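Long-range contacts in protein toll (Drosophila melanogaster, PDB 4LXR), which serves as the cell-surface receptor for the activated cytokine Spätzle, signalling in embryonic dorsal-ventral patterning and in antifungal innate immunity: residues Thr315-Ile320 with Val339-Leu344; Thr333-Gln338 with Ala360-Leu365. All blocks are in the same frame, centred on the assembly; numbering follows the deposited sequence.

Interaction 1. Residues Thr315-Ile320 with Val339-Leu344; sequences TQITNI and VNLLSL. With NAG (2-acetamido-2-deoxy-beta-D-glucopyranose), chain D; NAG (2-acetamido-2-deoxy-beta-D-glucopyranose), chain L.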
loop_
_atom_site.group_PDB
_atom_site.type_symbol
_atom_site.label_atom_id
_atom_site.label_comp_id
_atom_site.label_asym_id
_atom_site.label_seq_id
_atom_site.Cartn_x
_atom_site.Cartn_y
_atom_site.Cartn_z
ATOM N N THR A 315 -16.982 26.147 -19.844
ATOM C CA THR A 315 -17.388 24.817 -20.284
ATOM C C THR A 315 -16.220 23.862 -20.520
ATOM O O THR A 315 -16.422 22.650 -20.603
ATOM C CB THR A 315 -18.272 24.886 -21.551
ATOM O OG1 THR A 315 -17.475 25.257 -22.680
ATOM C CG2 THR A 315 -19.397 25.909 -21.371
ATOM N N GLN A 316 -15.006 24.401 -20.607
ATOM C CA GLN A 316 -13.841 23.573 -20.920
ATOM C C GLN A 316 -13.119 22.994 -19.710
ATOM O O GLN A 316 -12.113 22.313 -19.863
ATOM C CB GLN A 316 -12.836 24.337 -21.796
ATOM C CG GLN A 316 -13.390 24.760 -23.153
ATOM C CD GLN A 316 -14.181 23.667 -23.837
ATOM O OE1 GLN A 316 -15.393 23.793 -24.038
ATOM N NE2 GLN A 316 -13.503 22.583 -24.199
ATOM N N ILE A 317 -13.608 23.262 -18.507
ATOM C CA ILE A 317 -12.941 22.744 -17.316
ATOM C C ILE A 317 -12.916 21.205 -17.292
ATOM O O ILE A 317 -13.946 20.552 -17.482
ATOM C CB ILE A 317 -13.601 23.277 -16.035
ATOM C CG1 ILE A 317 -13.495 24.814 -16.004
ATOM C CG2 ILE A 317 -12.943 22.677 -14.826
ATOM C CD1 ILE A 317 -14.104 25.453 -14.783
ATOM N N THR A 318 -11.735 20.634 -17.075
ATOM C CA THR A 318 -11.575 19.184 -17.082
ATOM C C THR A 318 -11.129 18.644 -15.720
ATOM O O THR A 318 -11.361 17.482 -15.405
ATOM C CB THR A 318 -10.552 18.748 -18.155
ATOM O OG1 THR A 318 -9.289 19.392 -17.904
ATOM C CG2 THR A 318 -11.061 19.107 -19.572
ATOM N N ASN A 319 -10.478 19.480 -14.914
ATOM C CA ASN A 319 -9.928 18.998 -13.652
ATOM C C ASN A 319 -10.148 19.988 -12.544
ATOM O O ASN A 319 -9.727 21.136 -12.651
ATOM C CB ASN A 319 -8.428 18.730 -13.798
ATOM C CG ASN A 319 -8.125 17.651 -14.820
ATOM O OD1 ASN A 319 -8.132 17.900 -16.027
ATOM N ND2 ASN A 319 -7.851 16.449 -14.329
ATOM N N ILE A 320 -10.819 19.548 -11.484
ATOM C CA ILE A 320 -11.058 20.393 -10.322
ATOM C C ILE A 320 -10.605 19.657 -9.070
ATOM O O ILE A 320 -11.054 18.547 -8.797
ATOM C CB ILE A 320 -12.549 20.732 -10.159
ATOM C CG1 ILE A 320 -13.099 21.406 -11.410
ATOM C CG2 ILE A 320 -12.785 21.594 -8.918
ATOM C CD1 ILE A 320 -14.557 21.845 -11.261
ATOM N N VAL A 339 -19.720 20.374 -18.759
ATOM C CA VAL A 339 -19.952 19.210 -19.612
ATOM C C VAL A 339 -18.678 18.391 -19.923
ATOM O O VAL A 339 -18.760 17.226 -20.302
ATOM C CB VAL A 339 -20.680 19.631 -20.921
ATOM C CG1 VAL A 339 -19.722 20.369 -21.880
ATOM C CG2 VAL A 339 -21.312 18.437 -21.591
ATOM N N ASN A 340 -17.504 18.993 -19.745
ATOM C CA ASN A 340 -16.246 18.321 -20.078
ATOM C C ASN A 340 -15.419 17.917 -18.869
ATOM O O ASN A 340 -14.261 17.528 -19.015
ATOM C CB ASN A 340 -15.383 19.209 -20.985
ATOM C CG ASN A 340 -15.986 19.392 -22.362
ATOM O OD1 ASN A 340 -16.241 18.422 -23.072
ATOM N ND2 ASN A 340 -16.230 20.647 -22.742
ATOM N N LEU A 341 -15.993 18.039 -17.678
ATOM C CA LEU A 341 -15.266 17.721 -16.455
ATOM C C LEU A 341 -14.904 16.236 -16.451
ATOM O O LEU A 341 -15.756 15.392 -16.726
ATOM C CB LEU A 341 -16.111 18.089 -15.241
ATOM C CG LEU A 341 -15.477 17.915 -13.861
ATOM C CD1 LEU A 341 -14.231 18.786 -13.717
ATOM C CD2 LEU A 341 -16.501 18.236 -12.784
ATOM N N LEU A 342 -13.634 15.923 -16.191
ATOM C CA LEU A 342 -13.168 14.533 -16.194
ATOM C C LEU A 342 -12.898 14.036 -14.766
ATOM O O LEU A 342 -13.164 12.885 -14.428
ATOM C CB LEU A 342 -11.895 14.382 -17.035
ATOM C CG LEU A 342 -11.978 14.759 -18.517
ATOM C CD1 LEU A 342 -10.611 14.590 -19.187
ATOM C CD2 LEU A 342 -13.077 13.951 -19.250
ATOM N N SER A 343 -12.357 14.918 -13.942
ATOM C CA SER A 343 -11.949 14.562 -12.592
ATOM C C SER A 343 -12.421 15.625 -11.614
ATOM O O SER A 343 -12.190 16.821 -11.818
ATOM C CB SER A 343 -10.425 14.468 -12.525
ATOM O OG SER A 343 -9.994 14.234 -11.204
ATOM N N LEU A 344 -13.109 15.187 -10.570
ATOM C CA LEU A 344 -13.515 16.061 -9.478
ATOM C C LEU A 344 -13.021 15.451 -8.184
ATOM O O LEU A 344 -13.275 14.271 -7.903
ATOM C CB LEU A 344 -15.042 16.188 -9.412
ATOM C CG LEU A 344 -15.545 17.057 -8.263
ATOM C CD1 LEU A 344 -15.018 18.497 -8.395
ATOM C CD2 LEU A 344 -17.052 17.056 -8.269
HETATM C C1 NAG D . -7.456 15.392 -15.234
HETATM C C2 NAG D . -5.968 15.003 -15.223
HETATM C C3 NAG D . -5.723 13.807 -16.138
HETATM C C4 NAG D . -6.680 12.663 -15.822
HETATM C C5 NAG D . -8.124 13.165 -15.815
HETATM C C6 NAG D . -9.132 12.106 -15.407
HETATM C C7 NAG D . -4.362 16.795 -14.741
HETATM C C8 NAG D . -3.525 17.900 -15.320
HETATM N N2 NAG D . -5.114 16.115 -15.610
HETATM O O3 NAG D . -4.375 13.376 -15.988
HETATM O O4 NAG D . -6.550 11.668 -16.831
HETATM O O5 NAG D . -8.252 14.244 -14.883
HETATM O O6 NAG D . -8.805 11.500 -14.161
HETATM O O7 NAG D . -4.363 16.536 -13.541
HETATM C C1 NAG L . -18.555 14.846 -23.355
HETATM C C2 NAG L . -20.103 14.965 -23.247
HETATM C C3 NAG L . -20.731 15.244 -24.614
HETATM C C4 NAG L . -20.077 16.455 -25.259
HETATM C C5 NAG L . -18.587 16.174 -25.408
HETATM C C6 NAG L . -17.825 17.320 -26.032
HETATM C C7 NAG L . -20.567 12.536 -23.140
HETATM C C8 NAG L . -21.269 11.453 -22.378
HETATM N N2 NAG L . -20.697 13.778 -22.648
HETATM O O3 NAG L . -22.127 15.467 -24.452
HETATM O O4 NAG L . -20.677 16.755 -26.517
HETATM O O5 NAG L . -18.024 15.972 -24.103
HETATM O O6 NAG L . -17.998 18.518 -25.285
HETATM O O7 NAG L . -19.906 12.294 -24.147
HETATM O O HOH W 1 -16.493 21.187 -18.402
HETATM O O HOH W 2 -9.289 16.293 -9.868
#

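Interaction 2. Residues Thr333-Gln338 with Ala360-Leu365; sequences TLLEHQ and AHTTNL. With NAG (2-acetamido-2-deoxy-beta-D-glucopyranose), chain L.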
loop_
_atom_site.group_PDB
_atom_site.type_symbol
_atom_site.label_atom_id
_atom_site.label_comp_id
_atom_site.label_asym_id
_atom_site.label_seq_id
_atom_site.Cartn_x
_atom_site.Cartn_y
_atom_site.Cartn_z
ATOM N N THR A 333 -26.212 24.082 -8.572
ATOM C CA THR A 333 -25.876 24.578 -9.917
ATOM C C THR A 333 -24.368 24.686 -10.175
ATOM O O THR A 333 -23.952 25.050 -11.271
ATOM C CB THR A 333 -26.528 25.958 -10.224
ATOM O OG1 THR A 333 -26.034 26.944 -9.305
ATOM C CG2 THR A 333 -28.069 25.889 -10.141
ATOM N N LEU A 334 -23.558 24.367 -9.169
ATOM C CA LEU A 334 -22.115 24.577 -9.249
ATOM C C LEU A 334 -21.471 24.048 -10.532
ATOM O O LEU A 334 -20.613 24.719 -11.113
ATOM C CB LEU A 334 -21.399 23.967 -8.044
ATOM C CG LEU A 334 -19.915 24.349 -8.007
ATOM C CD1 LEU A 334 -19.756 25.861 -7.869
ATOM C CD2 LEU A 334 -19.177 23.633 -6.892
ATOM N N LEU A 335 -21.897 22.865 -10.975
ATOM C CA LEU A 335 -21.256 22.190 -12.102
ATOM C C LEU A 335 -22.174 22.065 -13.308
ATOM O O LEU A 335 -21.959 21.228 -14.184
ATOM C CB LEU A 335 -20.766 20.803 -11.687
ATOM C CG LEU A 335 -19.781 20.774 -10.521
ATOM C CD1 LEU A 335 -19.529 19.358 -10.092
ATOM C CD2 LEU A 335 -18.457 21.445 -10.881
ATOM N N GLU A 336 -23.191 22.912 -13.350
ATOM C CA GLU A 336 -24.211 22.866 -14.387
ATOM C C GLU A 336 -23.656 23.061 -15.807
ATOM O O GLU A 336 -24.213 22.548 -16.779
ATOM C CB GLU A 336 -25.272 23.927 -14.078
ATOM C CG GLU A 336 -26.490 23.901 -14.962
ATOM C CD GLU A 336 -27.369 25.120 -14.751
ATOM O OE1 GLU A 336 -27.167 25.822 -13.733
ATOM O OE2 GLU A 336 -28.246 25.379 -15.607
ATOM N N HIS A 337 -22.558 23.795 -15.937
ATOM C CA HIS A 337 -21.986 24.031 -17.260
ATOM C C HIS A 337 -20.772 23.143 -17.567
ATOM O O HIS A 337 -20.260 23.142 -18.685
ATOM C CB HIS A 337 -21.642 25.519 -17.444
ATOM C CG HIS A 337 -22.824 26.429 -17.305
ATOM N ND1 HIS A 337 -23.721 26.646 -18.328
ATOM C CD2 HIS A 337 -23.267 27.164 -16.256
ATOM C CE1 HIS A 337 -24.665 27.477 -17.919
ATOM N NE2 HIS A 337 -24.413 27.807 -16.666
ATOM N N GLN A 338 -20.328 22.368 -16.585
ATOM C CA GLN A 338 -19.105 21.589 -16.745
ATOM C C GLN A 338 -19.288 20.263 -17.511
ATOM O O GLN A 338 -19.006 19.182 -17.002
ATOM C CB GLN A 338 -18.409 21.390 -15.388
ATOM C CG GLN A 338 -17.579 22.613 -14.946
ATOM C CD GLN A 338 -18.435 23.847 -14.738
ATOM O OE1 GLN A 338 -19.358 23.831 -13.927
ATOM N NE2 GLN A 338 -18.154 24.918 -15.492
ATOM N N ALA A 360 -25.770 16.346 -12.755
ATOM C CA ALA A 360 -26.706 16.119 -13.849
ATOM C C ALA A 360 -26.095 16.389 -15.226
ATOM O O ALA A 360 -26.497 15.768 -16.209
ATOM C CB ALA A 360 -27.986 16.935 -13.655
ATOM N N HIS A 361 -25.124 17.299 -15.298
ATOM C CA HIS A 361 -24.550 17.685 -16.591
ATOM C C HIS A 361 -23.100 17.238 -16.788
ATOM O O HIS A 361 -22.561 17.370 -17.881
ATOM C CB HIS A 361 -24.673 19.205 -16.832
ATOM C CG HIS A 361 -26.087 19.706 -16.848
ATOM N ND1 HIS A 361 -26.839 19.852 -15.700
ATOM C CD2 HIS A 361 -26.888 20.083 -17.870
ATOM C CE1 HIS A 361 -28.043 20.297 -16.016
ATOM N NE2 HIS A 361 -28.100 20.442 -17.327
ATOM N N THR A 362 -22.461 16.716 -15.744
ATOM C CA THR A 362 -21.059 16.321 -15.874
ATOM C C THR A 362 -20.983 14.916 -16.422
ATOM O O THR A 362 -20.452 14.022 -15.760
ATOM C CB THR A 362 -20.339 16.304 -14.529
ATOM O OG1 THR A 362 -21.069 15.460 -13.630
ATOM C CG2 THR A 362 -20.230 17.712 -13.953
ATOM N N THR A 363 -21.497 14.727 -17.636
ATOM C CA THR A 363 -21.696 13.393 -18.179
ATOM C C THR A 363 -20.398 12.743 -18.638
ATOM O O THR A 363 -20.382 11.558 -18.949
ATOM C CB THR A 363 -22.729 13.388 -19.332
ATOM O OG1 THR A 363 -22.275 14.245 -20.382
ATOM C CG2 THR A 363 -24.078 13.877 -18.841
ATOM N N ASN A 364 -19.317 13.518 -18.665
ATOM C CA ASN A 364 -18.005 13.008 -19.056
ATOM C C ASN A 364 -17.112 12.652 -17.865
ATOM O O ASN A 364 -15.963 12.254 -18.047
ATOM C CB ASN A 364 -17.280 14.028 -19.943
ATOM C CG ASN A 364 -17.678 13.923 -21.394
ATOM O OD1 ASN A 364 -17.561 12.861 -21.990
ATOM N ND2 ASN A 364 -18.165 15.028 -21.967
ATOM N N LEU A 365 -17.628 12.816 -16.655
ATOM C CA LEU A 365 -16.829 12.570 -15.453
ATOM C C LEU A 365 -16.308 11.139 -15.441
ATOM O O LEU A 365 -17.088 10.213 -15.594
ATOM C CB LEU A 365 -17.670 12.797 -14.195
ATOM C CG LEU A 365 -16.891 13.064 -12.910
ATOM C CD1 LEU A 365 -15.998 14.303 -13.062
ATOM C CD2 LEU A 365 -17.863 13.232 -11.742
HETATM C C1 NAG L . -18.555 14.846 -23.355
HETATM C C2 NAG L . -20.103 14.965 -23.247
HETATM C C3 NAG L . -20.731 15.244 -24.614
HETATM C C4 NAG L . -20.077 16.455 -25.259
HETATM C C5 NAG L . -18.587 16.174 -25.408
HETATM C C6 NAG L . -17.825 17.320 -26.032
HETATM C C7 NAG L . -20.567 12.536 -23.140
HETATM C C8 NAG L . -21.269 11.453 -22.378
HETATM N N2 NAG L . -20.697 13.778 -22.648
HETATM O O3 NAG L . -22.127 15.467 -24.452
HETATM O O4 NAG L . -20.677 16.755 -26.517
HETATM O O5 NAG L . -18.024 15.972 -24.103
HETATM O O6 NAG L . -17.998 18.518 -25.285
HETATM O O7 NAG L . -19.906 12.294 -24.147
HETATM O O HOH W 3 -23.650 19.013 -13.256
#

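Interaction 1. Residues Thr315-Ile320 with Val339-Leu344
Asn319 and Ile320 pair in parallel with Ser343 and Leu344, and Ile320 N donates to Ser343 O (3.1 Å, 167°). Just before the strands, Thr318 O takes two amides, Leu342 N at 2.9 Å and Ser343 N at 3.1 Å, the second nearly along the C=O axis. Upstream, the Asn340 amide does the bridging: ND2 reaches Thr315 O (2.9 Å) from above the carbonyl plane, while OD1 accepts O6 of the N-acetylglucosamine carried by Asn364. An alanine here would probably leave Thr315 O without its side-chain donor and that sugar hydroxyl without its acceptor. A water next to this bond donates to Thr315 O and Ile317 O and accepts from Asn340 N. Such stacking of successive coils, strand on strand, is the leucine-rich repeat solenoid; here repeats 8 and 9 meet. Toward the buried interior, on the face of Ile320 and Leu344, Leu341 (CG anti to the backbone N, chi2 61°) brings CD1 to Ile320 CG1 (3.7 Å), the side chains crossing at about a right angle, whereas Leu344 lies alongside Ile320, CD1 against CB (3.8 Å). On the other sheet face, Asn319 ND2 carries an N-linked sugar whose ring oxygen O5 sits 3.2 Å from Ser343 CB.

Interaction 2. Residues Thr333-Gln338 with Ala360-Leu365
His361 lays one face of its ring against Glu336 CG, and the two side chains run side by side, pointing the same way. The contact between them is a CH-pi one: Glu336 CG stands 4.3 Å from the ring centroid and 21° off its normal, over one face but offset toward the CE1 and ND1 rim. A chi1 of -173°, with CG anti to the backbone N, puts that carbon over the ring face; beyond CG the extended chain leads away from the ring, its carboxylate plane 46° from that of the imidazole. Glu336 OE2 and His361 NE2 remain 5.2 Å apart.

The apolar part of the contact belongs to Thr362. Its CG2, anti to the carbonyl carbon, packs against Leu335 CB at 3.9 Å and also approaches Gln338 O at 3.6 Å. Backbone and side chain meet again where His361 CB lies 3.4 Å from Glu336 O.

Polar linkage across the contact goes through water. One molecule accepts from His361 N at 3.0 Å and donates, weakly, to Leu335 O. Each segment shapes itself with type I turns, Leu335-Gln338 in one and Thr362-Leu365 in the other, and Thr362 centres an inverse gamma turn. These are the outer, non-strand sides of neighbouring leucine-rich repeat coils. Gln338 turns its amide back to the preceding coil, where NE2 donates to Ser314 O and Phe311 O, and on the far segment Thr363 OG1 receives N2 of the sugar on Asn364 (2.8 Å).

With no direct hydrogen bond between the segments, cohesion here rests on van der Waals and CH-pi contact plus one bridging water. The carboxylate could still favour a protonated His361 at long range, but their separation means that any such effect is probably modest.

Interactions 1 and 2 lie about 8 Å apart, centre to centre, on the same side of the chain's centre, and illustrate how successive solenoid coils are joined both at the strands and through the returning loops. Their segments alternate along the chain: 315-320, 333-338, 339-344, 360-365. Interaction 1 joins the starts of strands 319-321 and 343-345, neighbours in the parallel array, whereas interaction 2 joins the loops that return to strands 343-345 and 367-369, one coil further on. The two meet directly, Leu341 packing on Leu365 and Asn364 ND2 probably bonding to Val339 O. The sugar on Asn364 touches both, so three consecutive coils of the receptor's extracellular domain are tied together beside a glycan.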